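Local coordinates for exocyst complex component EXO70 (Saccharomyces cerevisiae, PDB 2B1E), which takes part in exocytosis as a subunit of the exocyst, the complex that tethers secretory vesicles to sites of exocytosis, and contributes to the assembly of that complex, at residues A[246-257]-A[271-282]. Numbering follows the deposited sequence.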
# COMPACT_ATOMS: atom_id res chain seq x y z
N SER A 246 1.47 -6.20 2.64
CA SER A 246 0.18 -5.64 2.99
C SER A 246 -0.44 -4.91 1.80
O SER A 246 -1.66 -4.90 1.64
CB SER A 246 0.32 -4.69 4.17
OG SER A 246 1.20 -3.62 3.87
N PHE A 247 0.40 -4.28 0.98
CA PHE A 247 -0.10 -3.57 -0.19
C PHE A 247 -0.81 -4.53 -1.14
O PHE A 247 -1.81 -4.17 -1.76
CB PHE A 247 1.04 -2.87 -0.93
CG PHE A 247 1.63 -1.70 -0.19
CD1 PHE A 247 0.81 -0.75 0.41
CD2 PHE A 247 3.02 -1.52 -0.13
CE1 PHE A 247 1.36 0.36 1.06
CE2 PHE A 247 3.57 -0.42 0.51
CZ PHE A 247 2.74 0.53 1.11
N GLU A 248 -0.29 -5.75 -1.26
CA GLU A 248 -0.89 -6.74 -2.14
C GLU A 248 -2.14 -7.35 -1.51
O GLU A 248 -3.03 -7.81 -2.22
CB GLU A 248 0.11 -7.85 -2.46
CG GLU A 248 1.36 -7.37 -3.17
CD GLU A 248 2.32 -8.49 -3.51
OE1 GLU A 248 3.49 -8.20 -3.82
OE2 GLU A 248 1.89 -9.67 -3.49
N LEU A 249 -2.20 -7.35 -0.18
CA LEU A 249 -3.36 -7.88 0.52
C LEU A 249 -4.50 -6.88 0.39
O LEU A 249 -5.66 -7.26 0.19
CB LEU A 249 -3.04 -8.12 1.99
CG LEU A 249 -2.10 -9.29 2.29
CD1 LEU A 249 -1.80 -9.34 3.78
CD2 LEU A 249 -2.74 -10.60 1.83
N VAL A 250 -4.18 -5.59 0.49
CA VAL A 250 -5.19 -4.55 0.36
C VAL A 250 -5.83 -4.68 -1.02
O VAL A 250 -7.05 -4.56 -1.16
CB VAL A 250 -4.56 -3.14 0.49
CG1 VAL A 250 -5.57 -2.07 0.08
CG2 VAL A 250 -4.10 -2.91 1.93
N GLU A 251 -5.01 -4.95 -2.03
CA GLU A 251 -5.49 -5.11 -3.40
C GLU A 251 -6.41 -6.33 -3.51
O GLU A 251 -7.39 -6.32 -4.25
CB GLU A 251 -4.30 -5.28 -4.34
CG GLU A 251 -4.69 -5.61 -5.77
CD GLU A 251 -3.51 -6.03 -6.62
OE1 GLU A 251 -3.74 -6.49 -7.76
OE2 GLU A 251 -2.35 -5.90 -6.15
N SER A 252 -6.07 -7.38 -2.77
CA SER A 252 -6.85 -8.61 -2.77
C SER A 252 -8.25 -8.36 -2.23
O SER A 252 -9.24 -8.58 -2.93
CB SER A 252 -6.15 -9.67 -1.92
OG SER A 252 -6.85 -10.90 -1.96
N ILE A 253 -8.33 -7.90 -0.99
CA ILE A 253 -9.62 -7.64 -0.36
C ILE A 253 -10.45 -6.62 -1.16
O ILE A 253 -11.68 -6.70 -1.18
CB ILE A 253 -9.45 -7.14 1.10
CG1 ILE A 253 -10.81 -7.13 1.81
CG2 ILE A 253 -8.86 -5.74 1.12
CD1 ILE A 253 -11.41 -8.51 2.01
N ASN A 254 -9.78 -5.67 -1.81
CA ASN A 254 -10.49 -4.68 -2.62
C ASN A 254 -11.15 -5.37 -3.81
O ASN A 254 -12.33 -5.15 -4.09
CB ASN A 254 -9.55 -3.59 -3.12
CG ASN A 254 -9.17 -2.59 -2.04
OD1 ASN A 254 -9.60 -2.72 -0.89
ND2 ASN A 254 -8.38 -1.60 -2.40
N ASP A 255 -10.39 -6.21 -4.51
CA ASP A 255 -10.93 -6.92 -5.67
C ASP A 255 -12.11 -7.82 -5.29
O ASP A 255 -13.09 -7.91 -6.02
CB ASP A 255 -9.83 -7.76 -6.33
CG ASP A 255 -8.82 -6.92 -7.10
OD1 ASP A 255 -9.11 -5.73 -7.35
OD2 ASP A 255 -7.75 -7.45 -7.46
N VAL A 256 -12.01 -8.48 -4.14
CA VAL A 256 -13.08 -9.36 -3.70
C VAL A 256 -14.32 -8.54 -3.34
O VAL A 256 -15.42 -8.88 -3.75
CB VAL A 256 -12.66 -10.22 -2.48
CG1 VAL A 256 -13.86 -10.98 -1.92
CG2 VAL A 256 -11.58 -11.20 -2.89
N LYS A 257 -14.13 -7.46 -2.60
CA LYS A 257 -15.25 -6.62 -2.22
C LYS A 257 -15.99 -6.01 -3.41
O LYS A 257 -17.22 -5.95 -3.42
CB LYS A 257 -14.81 -5.50 -1.27
CG LYS A 257 -14.44 -6.00 0.11
CD LYS A 257 -14.47 -4.89 1.16
CE LYS A 257 -13.49 -3.77 0.84
NZ LYS A 257 -13.46 -2.77 1.94
N LEU A 271 -15.24 -9.60 5.53
CA LEU A 271 -14.39 -8.81 4.65
C LEU A 271 -14.11 -7.46 5.30
O LEU A 271 -12.96 -7.04 5.41
CB LEU A 271 -15.06 -8.60 3.29
CG LEU A 271 -15.43 -9.87 2.51
CD1 LEU A 271 -15.96 -9.47 1.13
CD2 LEU A 271 -14.20 -10.76 2.37
N GLN A 272 -15.18 -6.80 5.74
CA GLN A 272 -15.06 -5.50 6.38
C GLN A 272 -14.04 -5.55 7.52
O GLN A 272 -13.16 -4.70 7.60
CB GLN A 272 -16.42 -5.05 6.90
CG GLN A 272 -17.48 -4.98 5.80
CD GLN A 272 -18.84 -4.56 6.32
OE1 GLN A 272 -19.37 -5.16 7.25
NE2 GLN A 272 -19.41 -3.52 5.72
N ASP A 273 -14.17 -6.54 8.39
CA ASP A 273 -13.23 -6.68 9.49
C ASP A 273 -11.82 -6.76 8.91
O ASP A 273 -10.90 -6.09 9.38
CB ASP A 273 -13.53 -7.93 10.31
CG ASP A 273 -14.93 -7.93 10.88
OD1 ASP A 273 -15.30 -6.95 11.57
OD2 ASP A 273 -15.67 -8.91 10.65
N CYS A 274 -11.66 -7.59 7.88
CA CYS A 274 -10.36 -7.76 7.23
C CYS A 274 -9.85 -6.45 6.66
O CYS A 274 -8.66 -6.14 6.76
CB CYS A 274 -10.46 -8.81 6.12
SG CYS A 274 -10.59 -10.51 6.70
N THR A 275 -10.74 -5.68 6.06
CA THR A 275 -10.37 -4.39 5.48
C THR A 275 -9.86 -3.44 6.55
O THR A 275 -8.76 -2.91 6.44
CB THR A 275 -11.56 -3.73 4.76
OG1 THR A 275 -11.97 -4.56 3.66
CG2 THR A 275 -11.17 -2.36 4.23
N GLN A 276 -10.67 -3.22 7.59
CA GLN A 276 -10.29 -2.31 8.67
C GLN A 276 -9.00 -2.73 9.37
O GLN A 276 -8.31 -1.89 9.95
CB GLN A 276 -11.41 -2.21 9.71
CG GLN A 276 -11.10 -1.24 10.85
CD GLN A 276 -12.18 -1.20 11.91
OE1 GLN A 276 -13.34 -0.91 11.62
NE2 GLN A 276 -11.80 -1.48 13.15
N GLU A 277 -8.68 -4.01 9.31
CA GLU A 277 -7.48 -4.51 9.96
C GLU A 277 -6.24 -4.29 9.09
O GLU A 277 -5.23 -3.78 9.56
CB GLU A 277 -7.64 -6.00 10.28
CG GLU A 277 -6.59 -6.56 11.22
CD GLU A 277 -6.95 -7.94 11.73
OE1 GLU A 277 -8.02 -8.08 12.37
OE2 GLU A 277 -6.17 -8.89 11.51
N VAL A 278 -6.33 -4.68 7.82
CA VAL A 278 -5.20 -4.52 6.91
C VAL A 278 -4.83 -3.04 6.76
O VAL A 278 -3.67 -2.70 6.57
CB VAL A 278 -5.50 -5.10 5.50
CG1 VAL A 278 -6.58 -4.28 4.81
CG2 VAL A 278 -4.23 -5.13 4.67
N ARG A 279 -5.83 -2.17 6.87
CA ARG A 279 -5.59 -0.73 6.76
C ARG A 279 -4.81 -0.21 7.96
O ARG A 279 -4.05 0.75 7.84
CB ARG A 279 -6.91 0.03 6.64
CG ARG A 279 -7.48 0.04 5.23
CD ARG A 279 -8.75 0.88 5.15
NE ARG A 279 -9.23 1.03 3.78
CZ ARG A 279 -10.36 1.64 3.46
NH1 ARG A 279 -11.13 2.18 4.40
NH2 ARG A 279 -10.73 1.73 2.18
N GLN A 280 -4.99 -0.83 9.12
CA GLN A 280 -4.27 -0.42 10.31
C GLN A 280 -2.80 -0.70 10.07
O GLN A 280 -1.93 0.11 10.40
CB GLN A 280 -4.74 -1.23 11.52
CG GLN A 280 -6.24 -1.19 11.76
CD GLN A 280 -6.66 -2.08 12.91
OE1 GLN A 280 -6.33 -3.27 12.95
NE2 GLN A 280 -7.41 -1.52 13.85
N VAL A 281 -2.53 -1.85 9.48
CA VAL A 281 -1.17 -2.28 9.19
C VAL A 281 -0.47 -1.42 8.14
O VAL A 281 0.67 -1.00 8.35
CB VAL A 281 -1.15 -3.75 8.74
CG1 VAL A 281 0.26 -4.16 8.35
CG2 VAL A 281 -1.66 -4.63 9.87
N THR A 282 -1.13 -1.15 7.02
CA THR A 282 -0.50 -0.33 5.99
C THR A 282 -0.28 1.09 6.49
O THR A 282 0.71 1.73 6.14
CB THR A 282 -1.34 -0.27 4.68
OG1 THR A 282 -2.60 0.36 4.95
CG2 THR A 282 -1.57 -1.67 4.13
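Beta-branched side chains meet in the middle of this helix pair: V250 CG2 lies 3.5 Å from V278 CG2 and 3.6 Å from T282 CG2. V278 delivers that methyl because its CG2 stands opposite the backbone N, with CG1 turned between N and the carbonyl carbon (chi1 68°); the same CG2 also brushes CB of L249. One turn along, I253 sets CG1 near T275 OG1, at 3.4 Å, while its CD1 rests 3.6 Å from L271 CD2 and touches CB of C274. L271 and V256 cross at about a right angle, with CD1 of the former against CG1 of the latter. I253 also touches Y224 of helix 209-233, and V256 touches L187 of helix 180-201, so the seam belongs to a larger core. At the end near S246, T282 offers its methyl, CG2 lying 3.4 Å from S246 OG, whereas that hydroxyl bonds to the carbonyl of G243.

The polar edge lies at the opposite end. K257 slides its CG past L271 CD1, then bends at chi3 (-61°), which brings NZ tip to tip with T275 and within 2.9 Å of OG1 as a hydrogen-bond donor. T275 OG1 in turn donates to L271 O at 3.2 Å, from above the carbonyl plane, so the hydroxyl relays the ammonium bond to its own helix backbone. A methionine in place of K257 would probably leave T275 OG1 without the N-H donor that reaches it across the helix pair.

Segments 246-257 and 271-282, with axes 9.7 Å apart at closest approach and N-to-C directions at 156°, place the consecutive helices 245-259 and 268-299 in a roughly antiparallel helical hairpin, the kind of pairing from which the elongated rod of stacked helical bundles in EXO70 is built.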